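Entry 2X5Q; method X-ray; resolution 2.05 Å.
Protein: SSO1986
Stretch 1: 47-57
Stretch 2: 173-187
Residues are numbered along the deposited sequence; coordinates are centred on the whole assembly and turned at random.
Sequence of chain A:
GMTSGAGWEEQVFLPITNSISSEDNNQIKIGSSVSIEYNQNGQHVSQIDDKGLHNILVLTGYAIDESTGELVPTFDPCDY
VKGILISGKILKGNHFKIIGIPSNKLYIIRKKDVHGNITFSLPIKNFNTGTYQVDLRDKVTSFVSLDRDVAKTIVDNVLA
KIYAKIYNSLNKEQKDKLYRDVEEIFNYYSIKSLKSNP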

ATOM      1  N   GLN A  47     -19.247   1.566  13.264  1.00 27.92           N
ATOM      2  CA  GLN A  47     -20.457   1.587  14.082  1.00 29.32           C
ATOM      3  C   GLN A  47     -20.123   1.735  15.563  1.00 29.50           C
ATOM      4  O   GLN A  47     -19.101   1.236  16.024  1.00 29.21           O
ATOM      5  CB  GLN A  47     -21.262   0.291  13.857  1.00 30.78           C
ATOM      6  CG  GLN A  47     -21.927   0.197  12.460  1.00 32.03           C
ATOM      7  CD  GLN A  47     -22.230  -1.236  12.022  1.00 33.86           C
ATOM      8  OE1 GLN A  47     -22.808  -2.020  12.791  1.00 40.63           O
ATOM      9  NE2 GLN A  47     -21.853  -1.584  10.781  1.00 33.36           N
ATOM     10  N   ILE A  48     -20.969   2.444  16.299  1.00 30.12           N
ATOM     11  CA  ILE A  48     -20.910   2.413  17.755  1.00 30.96           C
ATOM     12  C   ILE A  48     -22.180   1.782  18.315  1.00 31.90           C
ATOM     13  O   ILE A  48     -23.257   1.862  17.710  1.00 32.19           O
ATOM     14  CB  ILE A  48     -20.607   3.811  18.404  1.00 31.49           C
ATOM     15  CG1 ILE A  48     -21.804   4.743  18.385  1.00 32.29           C
ATOM     16  CG2 ILE A  48     -19.426   4.498  17.715  1.00 29.80           C
ATOM     17  CD1 ILE A  48     -21.706   5.831  19.431  1.00 33.87           C
ATOM     18  N   ASP A  49     -22.044   1.119  19.459  1.00 32.14           N
ATOM     19  CA  ASP A  49     -23.188   0.527  20.142  1.00 34.03           C
ATOM     20  C   ASP A  49     -22.844   0.413  21.615  1.00 34.78           C
ATOM     21  O   ASP A  49     -21.845   0.996  22.038  1.00 34.42           O
ATOM     22  CB  ASP A  49     -23.571  -0.823  19.512  1.00 33.99           C
ATOM     23  CG  ASP A  49     -22.468  -1.871  19.602  1.00 33.35           C
ATOM     24  OD1 ASP A  49     -21.550  -1.764  20.440  1.00 33.25           O
ATOM     25  OD2 ASP A  49     -22.529  -2.827  18.809  1.00 34.59           O
ATOM     26  N   ASP A  50     -23.640  -0.328  22.387  1.00 36.15           N
ATOM     27  CA  ASP A  50     -23.388  -0.470  23.824  1.00 38.36           C
ATOM     28  C   ASP A  50     -22.091  -1.215  24.183  1.00 37.84           C
ATOM     29  O   ASP A  50     -21.723  -1.255  25.350  1.00 39.06           O
ATOM     30  CB  ASP A  50     -24.611  -1.046  24.591  1.00 40.16           C
ATOM     31  CG  ASP A  50     -25.010  -2.465  24.157  1.00 41.32           C
ATOM     32  OD1 ASP A  50     -24.408  -3.027  23.226  1.00 42.65           O
ATOM     33  OD2 ASP A  50     -25.973  -3.011  24.737  1.00 43.62           O
ATOM     34  N   LYS A  51     -21.393  -1.772  23.190  1.00 37.00           N
ATOM     35  CA  LYS A  51     -20.117  -2.476  23.420  1.00 37.25           C
ATOM     36  C   LYS A  51     -18.891  -1.688  22.963  1.00 35.86           C
ATOM     37  O   LYS A  51     -17.754  -2.133  23.175  1.00 36.74           O
ATOM     38  CB  LYS A  51     -20.127  -3.833  22.716  1.00 37.72           C
ATOM     39  CG  LYS A  51     -21.379  -4.672  22.930  1.00 40.73           C
ATOM     40  CD  LYS A  51     -21.604  -4.990  24.398  1.00 44.06           C
ATOM     41  CE  LYS A  51     -22.895  -5.773  24.588  1.00 46.24           C
ATOM     42  NZ  LYS A  51     -23.403  -5.636  25.977  1.00 48.81           N
ATOM     43  N   GLY A  52     -19.121  -0.546  22.309  1.00 34.53           N
ATOM     44  CA  GLY A  52     -18.071   0.380  21.915  1.00 32.78           C
ATOM     45  C   GLY A  52     -18.061   0.664  20.420  1.00 31.17           C
ATOM     46  O   GLY A  52     -19.096   0.633  19.756  1.00 30.93           O
ATOM     47  N   LEU A  53     -16.865   0.922  19.902  1.00 29.73           N
ATOM     48  CA  LEU A  53     -16.645   1.258  18.503  1.00 28.16           C
ATOM     49  C   LEU A  53     -16.277  -0.001  17.710  1.00 27.72           C
ATOM     50  O   LEU A  53     -15.550  -0.876  18.215  1.00 27.70           O
ATOM     51  CB  LEU A  53     -15.503   2.283  18.425  1.00 27.74           C
ATOM     52  CG  LEU A  53     -15.122   2.869  17.064  1.00 26.35           C
ATOM     53  CD1 LEU A  53     -16.341   3.473  16.381  1.00 25.70           C
ATOM     54  CD2 LEU A  53     -14.007   3.915  17.266  1.00 26.59           C
ATOM     55  N   HIS A  54     -16.780  -0.093  16.478  1.00 27.32           N
ATOM     56  CA  HIS A  54     -16.611  -1.286  15.633  1.00 27.31           C
ATOM     57  C   HIS A  54     -16.274  -0.946  14.196  1.00 25.85           C
ATOM     58  O   HIS A  54     -16.666   0.099  13.695  1.00 25.52           O
ATOM     59  CB  HIS A  54     -17.884  -2.141  15.624  1.00 28.07           C
ATOM     60  CG  HIS A  54     -18.355  -2.541  16.984  1.00 30.58           C
ATOM     61  ND1 HIS A  54     -17.753  -3.542  17.715  1.00 29.62           N
ATOM     62  CD2 HIS A  54     -19.371  -2.075  17.747  1.00 31.45           C
ATOM     63  CE1 HIS A  54     -18.366  -3.660  18.879  1.00 32.64           C
ATOM     64  NE2 HIS A  54     -19.357  -2.787  18.921  1.00 32.63           N
ATOM     65  N   ASN A  55     -15.605  -1.891  13.531  1.00 25.95           N
ATOM     66  CA  ASN A  55     -15.260  -1.806  12.108  1.00 25.71           C
ATOM     67  C   ASN A  55     -14.330  -0.650  11.789  1.00 24.78           C
ATOM     68  O   ASN A  55     -14.688   0.275  11.038  1.00 25.16           O
ATOM     69  CB  ASN A  55     -16.502  -1.738  11.210  1.00 25.70           C
ATOM     70  CG  ASN A  55     -17.394  -2.929  11.366  1.00 27.96           C
ATOM     71  OD1 ASN A  55     -16.907  -4.057  11.484  1.00 27.72           O
ATOM     72  ND2 ASN A  55     -18.717  -2.699  11.372  1.00 27.22           N
ATOM     73  N   ILE A  56     -13.136  -0.729  12.352  1.00 25.02           N
ATOM     74  CA  ILE A  56     -12.106   0.269  12.161  1.00 24.67           C
ATOM     75  C   ILE A  56     -11.166  -0.196  11.046  1.00 24.57           C
ATOM     76  O   ILE A  56     -10.682  -1.319  11.070  1.00 24.93           O
ATOM     77  CB  ILE A  56     -11.290   0.495  13.455  1.00 25.79           C
ATOM     78  CG1 ILE A  56     -12.156   1.117  14.558  1.00 27.15           C
ATOM     79  CG2 ILE A  56     -10.086   1.428  13.192  1.00 24.16           C
ATOM     80  CD1 ILE A  56     -12.615   0.158  15.596  1.00 28.76           C
ATOM     81  N   LEU A  57     -10.915   0.671  10.068  1.00 23.97           N
ATOM     82  CA  LEU A  57      -9.994   0.328   8.982  1.00 23.68           C
ATOM     83  C   LEU A  57      -8.553   0.693   9.333  1.00 23.06           C
ATOM     84  O   LEU A  57      -8.267   1.824   9.726  1.00 23.15           O
ATOM     85  CB  LEU A  57     -10.427   1.003   7.681  1.00 22.96           C
ATOM     86  CG  LEU A  57      -9.626   0.618   6.438  1.00 23.55           C
ATOM     87  CD1 LEU A  57      -9.865  -0.840   6.072  1.00 22.49           C
ATOM     88  CD2 LEU A  57      -9.998   1.566   5.297  1.00 22.51           C
ATOM     89  N   GLU A 173     -21.197   4.656  31.685  1.00 45.03           N
ATOM     90  CA  GLU A 173     -20.305   3.510  31.486  1.00 45.42           C
ATOM     91  C   GLU A 173     -20.055   3.194  30.009  1.00 42.34           C
ATOM     92  O   GLU A 173     -18.935   2.862  29.608  1.00 42.08           O
ATOM     93  CB  GLU A 173     -20.891   2.276  32.185  1.00 47.56           C
ATOM     94  CG  GLU A 173     -20.106   0.985  31.973  1.00 48.24           C
ATOM     95  CD  GLU A 173     -20.640  -0.164  32.797  1.00 51.35           C
ATOM     96  OE1 GLU A 173     -21.855  -0.179  33.102  1.00 56.86           O
ATOM     97  OE2 GLU A 173     -19.846  -1.066  33.144  1.00 55.84           O
ATOM     98  N   GLN A 174     -21.101   3.299  29.201  1.00 40.17           N
ATOM     99  CA  GLN A 174     -20.986   3.007  27.783  1.00 37.88           C
ATOM    100  C   GLN A 174     -20.196   4.108  27.071  1.00 37.07           C
ATOM    101  O   GLN A 174     -19.321   3.810  26.251  1.00 36.35           O
ATOM    102  CB  GLN A 174     -22.380   2.798  27.168  1.00 36.30           C
ATOM    103  CG  GLN A 174     -23.000   1.474  27.591  1.00 36.94           C
ATOM    104  CD  GLN A 174     -24.522   1.462  27.568  1.00 36.50           C
ATOM    105  OE1 GLN A 174     -25.169   2.475  27.314  1.00 35.74           O
ATOM    106  NE2 GLN A 174     -25.099   0.300  27.851  1.00 35.99           N
ATOM    107  N   LYS A 175     -20.490   5.369  27.391  1.00 37.63           N
ATOM    108  CA  LYS A 175     -19.749   6.494  26.824  1.00 37.42           C
ATOM    109  C   LYS A 175     -18.263   6.404  27.186  1.00 38.34           C
ATOM    110  O   LYS A 175     -17.407   6.694  26.366  1.00 36.84           O
ATOM    111  CB  LYS A 175     -20.309   7.846  27.301  1.00 38.71           C
ATOM    112  CG  LYS A 175     -21.692   8.242  26.752  1.00 38.34           C
ATOM    113  CD  LYS A 175     -22.042   9.687  27.199  1.00 39.78           C
ATOM    114  CE  LYS A 175     -23.420  10.142  26.742  1.00 39.71           C
ATOM    115  NZ  LYS A 175     -24.458   9.952  27.793  1.00 43.44           N
ATOM    116  N   ASP A 176     -17.960   6.006  28.415  1.00 40.89           N
ATOM    117  CA  ASP A 176     -16.570   5.847  28.841  1.00 42.37           C
ATOM    118  C   ASP A 176     -15.887   4.682  28.117  1.00 41.12           C
ATOM    119  O   ASP A 176     -14.689   4.739  27.855  1.00 41.34           O
ATOM    120  CB  ASP A 176     -16.480   5.674  30.367  1.00 45.75           C
ATOM    121  CG  ASP A 176     -16.808   6.961  31.131  1.00 48.23           C
ATOM    122  OD1 ASP A 176     -17.068   8.009  30.497  1.00 50.59           O
ATOM    123  OD2 ASP A 176     -16.787   6.930  32.369  1.00 50.39           O
ATOM    124  N   LYS A 177     -16.638   3.634  27.798  1.00 40.49           N
ATOM    125  CA  LYS A 177     -16.109   2.533  26.984  1.00 39.85           C
ATOM    126  C   LYS A 177     -15.657   3.035  25.614  1.00 37.78           C
ATOM    127  O   LYS A 177     -14.567   2.677  25.159  1.00 38.08           O
ATOM    128  CB  LYS A 177     -17.143   1.403  26.822  1.00 40.20           C
ATOM    129  CG  LYS A 177     -16.710   0.245  25.909  1.00 39.11           C
ATOM    130  CD  LYS A 177     -15.360  -0.339  26.311  1.00 40.99           C
ATOM    131  CE  LYS A 177     -15.049  -1.640  25.583  1.00 40.88           C
ATOM    132  NZ  LYS A 177     -15.213  -1.536  24.107  1.00 39.85           N
ATOM    133  N   LEU A 178     -16.493   3.857  24.974  1.00 36.06           N
ATOM    134  CA  LEU A 178     -16.182   4.484  23.692  1.00 34.26           C
ATOM    135  C   LEU A 178     -14.920   5.347  23.785  1.00 34.40           C
ATOM    136  O   LEU A 178     -14.061   5.283  22.903  1.00 33.41           O
ATOM    137  CB  LEU A 178     -17.371   5.324  23.177  1.00 33.16           C
ATOM    138  CG  LEU A 178     -17.244   5.962  21.782  1.00 32.57           C
ATOM    139  CD1 LEU A 178     -17.073   4.899  20.664  1.00 32.80           C
ATOM    140  CD2 LEU A 178     -18.432   6.861  21.458  1.00 31.49           C
ATOM    141  N   TYR A 179     -14.793   6.132  24.847  1.00 36.19           N
ATOM    142  CA  TYR A 179     -13.555   6.876  25.080  1.00 37.10           C
ATOM    143  C   TYR A 179     -12.350   5.943  25.222  1.00 37.83           C
ATOM    144  O   TYR A 179     -11.302   6.184  24.619  1.00 37.12           O
ATOM    145  CB  TYR A 179     -13.618   7.767  26.323  1.00 40.02           C
ATOM    146  CG  TYR A 179     -12.231   8.252  26.665  1.00 41.70           C
ATOM    147  CD1 TYR A 179     -11.627   9.237  25.893  1.00 42.33           C
ATOM    148  CD2 TYR A 179     -11.480   7.658  27.683  1.00 45.16           C
ATOM    149  CE1 TYR A 179     -10.340   9.668  26.154  1.00 43.56           C
ATOM    150  CE2 TYR A 179     -10.165   8.085  27.955  1.00 46.73           C
ATOM    151  CZ  TYR A 179      -9.611   9.096  27.179  1.00 46.01           C
ATOM    152  OH  TYR A 179      -8.328   9.544  27.395  1.00 47.64           O
ATOM    153  N   ARG A 180     -12.468   4.912  26.057  1.00 39.01           N
ATOM    154  CA  ARG A 180     -11.375   3.965  26.200  1.00 39.86           C
ATOM    155  C   ARG A 180     -11.004   3.355  24.847  1.00 37.58           C
ATOM    156  O   ARG A 180      -9.825   3.334  24.488  1.00 37.39           O
ATOM    157  CB  ARG A 180     -11.695   2.879  27.221  1.00 41.95           C
ATOM    158  CG  ARG A 180     -11.696   3.400  28.656  1.00 44.58           C
ATOM    159  CD  ARG A 180     -11.554   2.261  29.645  1.00 49.10           C
ATOM    160  NE  ARG A 180     -12.637   1.278  29.555  1.00 49.85           N
ATOM    161  CZ  ARG A 180     -13.853   1.429  30.082  1.00 50.88           C
ATOM    162  NH1 ARG A 180     -14.185   2.542  30.739  1.00 52.18           N
ATOM    163  NH2 ARG A 180     -14.747   0.452  29.963  1.00 50.55           N
ATOM    164  N   ASP A 181     -12.005   2.882  24.102  1.00 35.40           N
ATOM    165  CA  ASP A 181     -11.798   2.366  22.738  1.00 33.63           C
ATOM    166  C   ASP A 181     -10.969   3.331  21.885  1.00 32.52           C
ATOM    167  O   ASP A 181      -9.957   2.942  21.280  1.00 32.42           O
ATOM    168  CB  ASP A 181     -13.146   2.134  22.036  1.00 32.26           C
ATOM    169  CG  ASP A 181     -13.813   0.831  22.439  1.00 33.38           C
ATOM    170  OD1 ASP A 181     -13.300   0.141  23.343  1.00 36.24           O
ATOM    171  OD2 ASP A 181     -14.864   0.498  21.851  1.00 32.13           O
ATOM    172  N   VAL A 182     -11.399   4.589  21.835  1.00 31.68           N
ATOM    173  CA  VAL A 182     -10.717   5.597  21.016  1.00 31.17           C
ATOM    174  C   VAL A 182      -9.262   5.759  21.435  1.00 32.84           C
ATOM    175  O   VAL A 182      -8.371   5.785  20.587  1.00 32.69           O
ATOM    176  CB  VAL A 182     -11.472   6.946  21.027  1.00 30.98           C
ATOM    177  CG1 VAL A 182     -10.640   8.056  20.425  1.00 30.08           C
ATOM    178  CG2 VAL A 182     -12.793   6.804  20.256  1.00 28.15           C
ATOM    179  N   GLU A 183      -9.011   5.821  22.738  1.00 35.07           N
ATOM    180  CA  GLU A 183      -7.656   5.979  23.230  1.00 36.87           C
ATOM    181  C   GLU A 183      -6.789   4.734  22.971  1.00 36.77           C
ATOM    182  O   GLU A 183      -5.625   4.870  22.613  1.00 35.88           O
ATOM    183  CB  GLU A 183      -7.664   6.354  24.721  1.00 39.40           C
ATOM    184  CG  GLU A 183      -6.287   6.660  25.302  1.00 42.65           C
ATOM    185  CD  GLU A 183      -5.455   7.623  24.459  1.00 44.33           C
ATOM    186  OE1 GLU A 183      -6.022   8.446  23.699  1.00 45.62           O
ATOM    187  OE2 GLU A 183      -4.218   7.546  24.555  1.00 46.36           O
ATOM    188  N   GLU A 184      -7.377   3.544  23.111  1.00 37.14           N
ATOM    189  CA  GLU A 184      -6.690   2.272  22.839  1.00 38.37           C
ATOM    190  C   GLU A 184      -6.305   2.101  21.383  1.00 35.91           C
ATOM    191  O   GLU A 184      -5.191   1.702  21.062  1.00 35.85           O
ATOM    192  CB  GLU A 184      -7.579   1.072  23.199  1.00 39.36           C
ATOM    193  CG  GLU A 184      -7.650   0.729  24.665  1.00 44.34           C
ATOM    194  CD  GLU A 184      -8.806  -0.226  25.015  1.00 44.84           C
ATOM    195  OE1 GLU A 184      -9.614  -0.623  24.122  1.00 47.78           O
ATOM    196  OE2 GLU A 184      -8.925  -0.561  26.212  1.00 49.03           O
ATOM    197  N   ILE A 185      -7.264   2.348  20.504  1.00 34.03           N
ATOM    198  CA  ILE A 185      -7.152   1.942  19.108  1.00 32.56           C
ATOM    199  C   ILE A 185      -6.323   2.863  18.229  1.00 30.96           C
ATOM    200  O   ILE A 185      -5.518   2.393  17.446  1.00 29.66           O
ATOM    201  CB  ILE A 185      -8.562   1.814  18.457  1.00 31.46           C
ATOM    202  CG1 ILE A 185      -9.345   0.683  19.115  1.00 33.12           C
ATOM    203  CG2 ILE A 185      -8.468   1.571  16.954  1.00 30.07           C
ATOM    204  CD1 ILE A 185     -10.830   0.830  18.888  1.00 32.15           C
ATOM    205  N   PHE A 186      -6.547   4.168  18.323  1.00 30.58           N
ATOM    206  CA  PHE A 186      -6.138   5.066  17.240  1.00 29.52           C
ATOM    207  C   PHE A 186      -4.715   5.609  17.370  1.00 30.83           C
ATOM    208  O   PHE A 186      -4.482   6.820  17.381  1.00 31.80           O
ATOM    209  CB  PHE A 186      -7.168   6.177  17.060  1.00 28.34           C
ATOM    210  CG  PHE A 186      -8.452   5.679  16.491  1.00 26.82           C
ATOM    211  CD1 PHE A 186      -8.515   5.256  15.178  1.00 25.26           C
ATOM    212  CD2 PHE A 186      -9.583   5.559  17.281  1.00 27.60           C
ATOM    213  CE1 PHE A 186      -9.697   4.771  14.649  1.00 25.85           C
ATOM    214  CE2 PHE A 186     -10.758   5.079  16.748  1.00 26.86           C
ATOM    215  CZ  PHE A 186     -10.813   4.685  15.438  1.00 25.78           C
ATOM    216  N   ASN A 187      -3.772   4.682  17.454  1.00 31.37           N
ATOM    217  CA  ASN A 187      -2.379   4.976  17.186  1.00 31.55           C
ATOM    218  C   ASN A 187      -2.185   5.034  15.670  1.00 29.98           C
ATOM    219  O   ASN A 187      -2.941   4.413  14.910  1.00 29.52           O
ATOM    220  CB  ASN A 187      -1.478   3.897  17.760  1.00 33.02           C
ATOM    221  CG  ASN A 187      -1.764   3.602  19.199  1.00 35.66           C
ATOM    222  OD1 ASN A 187      -2.022   4.506  19.990  1.00 39.42           O
ATOM    223  ND2 ASN A 187      -1.704   2.323  19.563  1.00 36.08           N
TER
HETATM  224  O   HOH W   1     -20.009   2.190  24.009  1.00 95.77           O
HETATM  225  O   HOH W   2     -23.590  -2.037  27.940  1.00113.78           O
HETATM  226  O   HOH W   3     -14.856  -1.965  20.399  1.00 70.19           O

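Residues 47-49 and 52-54 form a hairpin closed by a type I turn from Asp 49 to Gly 52, and helix 173-185 lies against it. The axes of strand 52-54 and the helix approach to 7.0 Å at 48°, and the backbones are nearest at Gly 52 and Leu 178, whose CA atoms are 4.9 Å apart.

The hairpin largely satisfies itself. Gln 47 N donates to His 54 O (3.0 Å) and His 54 N to Gln 47 O (2.7 Å); Asp 49 N reaches Gly 52 O at 3.0 Å, and Gly 52 N reaches Asp 49 O at 3.1 Å. Asp 49 OD1 also accepts from Lys 51 N (2.8 Å, 152°) and His 54 NE2 (2.9 Å, 149°), bracing the turn from its side chain.

Two direct hydrogen bonds join the stretches. Lys 177 NZ donates to Lys 51 O at 2.8 Å, while Leu 53 N donates to Asp 181 OD2 at 2.8 Å and 165°, nearly linear. One helical turn apart, Lys 177 and Asp 181 are themselves paired: NZ of Lys 177 lies 2.7 Å from OD1 of Asp 181 in a salt bridge, so opposite charges balance beside the strand. Gly 52 makes this approach possible, since an ideal CB there would sit 2.0 Å from Asp 181 OD2 and 2.7 Å from Lys 177 NZ; its phi/psi of 124/-149 independently calls for glycine.

Water extends the polar contact. Water 1 donates to Asp 49 O and Gln 174 O, each at 2.9 Å; water 3 donates to Leu 53 O (2.5 Å) and Asp 181 OD2 (2.9 Å).

Apolar packing completes the contact. Leu 178 CD1 lies 3.8 Å from both Ile 48 CG2 and Leu 53 CB. Leu 53 CD2 meets the Phe 186 ring at its edge, 3.5 Å from CE2, and Ile 56 CD1 packs 3.8 Å from Ile 185 CD1.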